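PDB 4F1V: putative alkaline phosphatase from Pseudomonas fluorescens, which binds phosphate with high affinity in the periplasm and probably serves as the solute-binding component of the PstSACB phosphate importer. Local coordinates for residues A[245-250]-A[286-291]; A[268-273]-A[291-296]. All coordinates share one frame; numbering follows the deposited sequence.

Overall arrangement
Two neighbouring contacts illustrate how a periplasmic binding protein packs successive parts of one central strand, from the loop before it inward. Along the chain the segments alternate: 245-250, then 268-273, then 286-291 and 291-296, with Leu291 belonging to both contacts. In contact 1 the residues just before helix 248-252, with Ala250 in it, pack on the loop leading into strand 291-299 and on its first residue; in contact 2 residues 268-273 run nearly antiparallel beside residues 291-295. The centres lie about 14 Å apart. Strand 291-299 sits between strands 59-62 and 85-94 in the five-stranded mixed sheet of one Venus flytrap lobe. The side chain of Asn295 is about 10 Å from the bound phosphate.

Contact 1. Residues A[245-250]-A[286-291]; sequences ANVSAA and SGYPIL
Val247 and Tyr288 lie side by side and point the same way, the methyl CG1 of Val247 drawn up to the edge of the tyrosine ring near its plane. That one methyl serves several partners: it sits 3.6 Å from the carbonyl O of Tyr288 and 3.9 Å from Tyr288 CB. On the tyrosine, CG lies anti to the backbone N (chi1 -176°), and the far end of the ring leads away from 245-250, while CB meets Asn246, 3.8 Å from Asn246 CB. The ring continues to its hydroxyl, which is hydrogen-bonded to the carbonyl of Val95 just past strand 85-94. In the two-lobed Venus flytrap fold, strand 85-94 belongs to the five-stranded sheet and the next strand, 99-100, to the four-stranded one, so Val95 probably lies on the way from one lobe to the other, with the loop before strand 291-299 beside it. A backbone bond accompanies this packing: Tyr288 N donates to Asn246 O at 2.9 Å, nearly straight at hydrogen (166°), with the donor lifted 36° out of the carbonyl plane. Gly287 CA approaches the same oxygen as a C-H donor. Further along, Leu291 CB packs on Val247 CG1, while its methyl CD1 touches Ala250 CB at 3.7 Å and Val247 CB at 3.9 Å, bringing the first turn of helix 248-252 against the strand's start.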
loop_
_atom_site.group_PDB
_atom_site.type_symbol
_atom_site.label_atom_id
_atom_site.label_comp_id
_atom_site.label_asym_id
_atom_site.label_seq_id
_atom_site.Cartn_x
_atom_site.Cartn_y
_atom_site.Cartn_z
ATOM N N ALA A 245 -13.431 -6.491 -6.212
ATOM C CA ALA A 245 -13.794 -7.245 -7.404
ATOM C C ALA A 245 -13.494 -6.509 -8.684
ATOM O O ALA A 245 -13.339 -7.133 -9.757
ATOM C CB ALA A 245 -15.315 -7.591 -7.412
ATOM N N ASN A 246 -13.410 -5.197 -8.630
ATOM C CA ASN A 246 -13.151 -4.374 -9.811
ATOM C C ASN A 246 -11.653 -4.179 -10.075
ATOM O O ASN A 246 -11.327 -3.615 -11.138
ATOM C CB ASN A 246 -13.882 -3.016 -9.724
ATOM C CG ASN A 246 -15.385 -3.207 -9.703
ATOM O OD1 ASN A 246 -15.882 -4.154 -10.344
ATOM N ND2 ASN A 246 -16.085 -2.304 -9.051
ATOM N N VAL A 247 -10.779 -4.651 -9.198
ATOM C CA VAL A 247 -9.332 -4.647 -9.456
ATOM C C VAL A 247 -8.750 -6.072 -9.438
ATOM O O VAL A 247 -7.570 -6.249 -9.772
ATOM C CB VAL A 247 -8.501 -3.742 -8.494
ATOM C CG1 VAL A 247 -8.864 -2.277 -8.722
ATOM C CG2 VAL A 247 -8.703 -4.164 -7.038
ATOM N N SER A 248 -9.545 -7.100 -9.095
ATOM C CA SER A 248 -8.936 -8.388 -8.895
ATOM C C SER A 248 -8.419 -9.018 -10.182
ATOM O O SER A 248 -7.365 -9.684 -10.138
ATOM C CB SER A 248 -9.928 -9.285 -8.177
ATOM O OG SER A 248 -11.150 -9.397 -8.865
ATOM N N ALA A 249 -9.066 -8.823 -11.345
ATOM C CA ALA A 249 -8.549 -9.354 -12.567
ATOM C C ALA A 249 -7.175 -8.779 -12.873
ATOM O O ALA A 249 -6.219 -9.480 -13.267
ATOM C CB ALA A 249 -9.504 -9.150 -13.734
ATOM N N ALA A 250 -7.051 -7.455 -12.750
ATOM C CA ALA A 250 -5.785 -6.810 -13.058
ATOM C C ALA A 250 -4.688 -7.256 -12.078
ATOM O O ALA A 250 -3.531 -7.458 -12.505
ATOM C CB ALA A 250 -5.988 -5.319 -13.026
ATOM N N SER A 286 -9.824 -2.013 -18.261
ATOM C CA SER A 286 -11.102 -2.431 -17.780
ATOM C C SER A 286 -11.127 -2.383 -16.269
ATOM O O SER A 286 -10.081 -2.339 -15.637
ATOM C CB SER A 286 -11.368 -3.822 -18.321
ATOM O OG SER A 286 -10.386 -4.755 -17.846
ATOM N N GLY A 287 -12.322 -2.497 -15.694
ATOM C CA GLY A 287 -12.461 -2.422 -14.266
ATOM C C GLY A 287 -12.034 -1.051 -13.705
ATOM O O GLY A 287 -12.069 -0.043 -14.391
ATOM N N TYR A 288 -11.711 -1.072 -12.410
ATOM C CA TYR A 288 -11.333 0.158 -11.722
ATOM C C TYR A 288 -9.824 0.430 -11.938
ATOM O O TYR A 288 -9.017 -0.505 -11.813
ATOM C CB TYR A 288 -11.618 -0.002 -10.229
ATOM C CG TYR A 288 -11.347 1.253 -9.442
ATOM C CD1 TYR A 288 -12.300 2.278 -9.409
ATOM C CD2 TYR A 288 -10.157 1.437 -8.720
ATOM C CE1 TYR A 288 -12.085 3.445 -8.673
ATOM C CE2 TYR A 288 -9.929 2.592 -7.981
ATOM C CZ TYR A 288 -10.891 3.613 -7.948
ATOM O OH TYR A 288 -10.747 4.738 -7.197
ATOM N N PRO A 289 -9.425 1.653 -12.233
ATOM C CA PRO A 289 -8.061 1.851 -12.768
ATOM C C PRO A 289 -6.963 2.033 -11.731
ATOM O O PRO A 289 -5.795 1.912 -12.075
ATOM C CB PRO A 289 -8.203 3.086 -13.657
ATOM C CG PRO A 289 -9.330 3.861 -13.044
ATOM C CD PRO A 289 -10.308 2.826 -12.594
ATOM N N ILE A 290 -7.286 2.465 -10.474
ATOM C CA ILE A 290 -6.250 2.835 -9.526
ATOM C C ILE A 290 -5.976 1.717 -8.563
ATOM O O ILE A 290 -6.863 1.346 -7.737
ATOM C CB ILE A 290 -6.574 4.121 -8.721
ATOM C CG1 ILE A 290 -7.310 5.188 -9.568
ATOM C CG2 ILE A 290 -5.279 4.690 -8.145
ATOM C CD1 ILE A 290 -7.683 6.423 -8.785
ATOM N N LEU A 291 -4.796 1.103 -8.610
ATOM C CA LEU A 291 -4.495 -0.109 -7.848
ATOM C C LEU A 291 -2.966 -0.212 -7.629
ATOM O O LEU A 291 -2.161 0.484 -8.267
ATOM C CB LEU A 291 -5.063 -1.370 -8.496
ATOM C CG LEU A 291 -4.256 -1.975 -9.657
ATOM C CD1 LEU A 291 -5.000 -3.185 -10.214
ATOM C CD2 LEU A 291 -3.967 -0.999 -10.794
#

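Contact 2. Residues A[268-273]-A[291-296]; sequences WVPVFG and LGFTNL
Phe272 and Phe293 adopt nearly the same first torsion, CG anti to the carbonyl carbon (chi1 -68° and -67°); both CB atoms point toward the other segment, and the rings lean out to the same flank, where their CE1 atoms approach. In this lobe of the Venus flytrap, 268-273 runs nearly antiparallel to strand 291-299 at a distance, Pro270 CA to Phe293 CA 7.1 Å, without being one of the strands of the mixed sheet; the contact is carried by side chains and one bridging water. At one end Leu291 crosses Phe272 at about a right angle. Its methyl CD2 makes a CH-pi contact 3.6 Å from the centroid of the Phe272 ring, only 3° off the normal, and Leu291 CG adds a touch at Phe272 CE1. Tyr283 also meets the Phe272 ring. Pro270 in turn crosses Phe293, its CD over one face of the aromatic ring and its CB 3.8 Å from Phe293 CE1. The two phenylalanines approach obliquely, CE1 to CE1 at 4.2 Å. Farther on, Val269 and Asn295 reach tip to tip, with Val269 CG2 3.7 Å from the carboxamide carbon CG of Asn295. Thr294 points away from 268-273, and its OG1 is hydrogen-bonded to Asp63, a residue of the phosphate pocket. A water joins the backbones, donating to Pro270 O at 2.8 Å and accepting from Phe293 N at 3.0 Å.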
loop_
_atom_site.group_PDB
_atom_site.type_symbol
_atom_site.label_atom_id
_atom_site.label_comp_id
_atom_site.label_asym_id
_atom_site.label_seq_id
_atom_site.Cartn_x
_atom_site.Cartn_y
_atom_site.Cartn_z
ATOM N N TRP A 268 10.773 -7.932 -6.333
ATOM C CA TRP A 268 9.630 -8.643 -5.814
ATOM C C TRP A 268 8.343 -7.825 -5.770
ATOM O O TRP A 268 7.277 -8.388 -5.674
ATOM C CB TRP A 268 9.958 -9.142 -4.400
ATOM C CG TRP A 268 10.781 -10.431 -4.465
ATOM C CD1 TRP A 268 12.150 -10.536 -4.568
ATOM C CD2 TRP A 268 10.282 -11.761 -4.516
ATOM N NE1 TRP A 268 12.514 -11.849 -4.677
ATOM C CE2 TRP A 268 11.418 -12.648 -4.662
ATOM C CE3 TRP A 268 9.004 -12.350 -4.452
ATOM C CZ2 TRP A 268 11.274 -14.042 -4.710
ATOM C CZ3 TRP A 268 8.874 -13.732 -4.540
ATOM C CH2 TRP A 268 10.001 -14.550 -4.683
ATOM N N VAL A 269 8.468 -6.483 -5.735
ATOM C CA VAL A 269 7.255 -5.627 -5.597
ATOM C C VAL A 269 6.875 -5.088 -6.964
ATOM O O VAL A 269 7.560 -4.207 -7.512
ATOM C CB VAL A 269 7.470 -4.453 -4.619
ATOM C CG1 VAL A 269 6.225 -3.566 -4.612
ATOM C CG2 VAL A 269 7.789 -4.999 -3.238
ATOM N N PRO A 270 5.768 -5.554 -7.551
ATOM C CA PRO A 270 5.353 -4.983 -8.837
ATOM C C PRO A 270 4.812 -3.586 -8.608
ATOM O O PRO A 270 4.128 -3.332 -7.619
ATOM C CB PRO A 270 4.184 -5.900 -9.293
ATOM C CG PRO A 270 4.330 -7.147 -8.419
ATOM C CD PRO A 270 4.869 -6.624 -7.102
ATOM N N VAL A 271 5.095 -2.694 -9.551
ATOM C CA VAL A 271 4.485 -1.408 -9.556
ATOM C C VAL A 271 3.802 -1.163 -10.891
ATOM O O VAL A 271 4.223 -1.648 -11.940
ATOM C CB VAL A 271 5.428 -0.264 -9.197
ATOM C CG1 VAL A 271 6.029 -0.475 -7.819
ATOM C CG2 VAL A 271 6.502 -0.040 -10.230
ATOM N N PHE A 272 2.703 -0.408 -10.825
ATOM C CA PHE A 272 2.030 0.106 -11.999
ATOM C C PHE A 272 2.637 1.430 -12.388
ATOM O O PHE A 272 3.298 2.117 -11.542
ATOM C CB PHE A 272 0.492 0.194 -11.740
ATOM C CG PHE A 272 -0.153 -1.139 -11.617
ATOM C CD1 PHE A 272 -0.156 -1.827 -10.388
ATOM C CD2 PHE A 272 -0.732 -1.755 -12.730
ATOM C CE1 PHE A 272 -0.743 -3.084 -10.316
ATOM C CE2 PHE A 272 -1.316 -2.997 -12.628
ATOM C CZ PHE A 272 -1.315 -3.689 -11.423
ATOM N N GLY A 273 2.465 1.854 -13.629
ATOM C CA GLY A 273 3.105 3.054 -14.115
ATOM C C GLY A 273 2.644 3.327 -15.527
ATOM O O GLY A 273 1.641 2.814 -16.017
ATOM N N LEU A 291 -4.796 1.103 -8.610
ATOM C CA LEU A 291 -4.495 -0.109 -7.848
ATOM C C LEU A 291 -2.966 -0.212 -7.629
ATOM O O LEU A 291 -2.161 0.484 -8.267
ATOM C CB LEU A 291 -5.063 -1.370 -8.496
ATOM C CG LEU A 291 -4.256 -1.975 -9.657
ATOM C CD1 LEU A 291 -5.000 -3.185 -10.214
ATOM C CD2 LEU A 291 -3.967 -0.999 -10.794
ATOM N N GLY A 292 -2.589 -1.174 -6.771
ATOM C CA GLY A 292 -1.182 -1.552 -6.575
ATOM C C GLY A 292 -1.070 -2.580 -5.486
ATOM O O GLY A 292 -2.066 -3.262 -5.182
ATOM N N PHE A 293 0.135 -2.753 -4.928
ATOM C CA PHE A 293 0.401 -3.737 -3.881
ATOM C C PHE A 293 0.813 -3.054 -2.596
ATOM O O PHE A 293 1.460 -1.999 -2.585
ATOM C CB PHE A 293 1.505 -4.760 -4.297
ATOM C CG PHE A 293 1.050 -5.645 -5.429
ATOM C CD1 PHE A 293 1.209 -5.260 -6.755
ATOM C CD2 PHE A 293 0.393 -6.826 -5.140
ATOM C CE1 PHE A 293 0.737 -6.070 -7.781
ATOM C CE2 PHE A 293 -0.073 -7.632 -6.169
ATOM C CZ PHE A 293 0.118 -7.277 -7.491
ATOM N N THR A 294 0.452 -3.712 -1.481
ATOM C CA THR A 294 1.072 -3.397 -0.175
ATOM C C THR A 294 1.908 -4.604 0.239
ATOM O O THR A 294 1.564 -5.736 -0.116
ATOM C CB THR A 294 0.013 -3.001 0.854
ATOM O OG1 THR A 294 0.667 -2.627 2.062
ATOM C CG2 THR A 294 -1.003 -4.079 1.159
ATOM N N ASN A 295 3.005 -4.352 0.957
ATOM C CA ASN A 295 4.137 -5.280 1.061
ATOM C C ASN A 295 4.541 -5.555 2.508
ATOM O O ASN A 295 4.198 -4.833 3.441
ATOM C CB ASN A 295 5.352 -4.709 0.289
ATOM C CG ASN A 295 4.896 -4.150 -1.049
ATOM O OD1 ASN A 295 4.233 -4.861 -1.834
ATOM N ND2 ASN A 295 5.248 -2.939 -1.313
ATOM N N LEU A 296 5.323 -6.651 2.635
ATOM C CA LEU A 296 6.005 -7.021 3.906
ATOM C C LEU A 296 7.514 -6.802 3.737
ATOM O O LEU A 296 8.076 -7.037 2.657
ATOM C CB LEU A 296 5.818 -8.512 4.182
ATOM C CG LEU A 296 4.391 -9.090 4.198
ATOM C CD1 LEU A 296 4.397 -10.584 4.498
ATOM C CD2 LEU A 296 3.503 -8.348 5.139
HETATM O O HOH W 1 2.581 -1.529 -6.131
#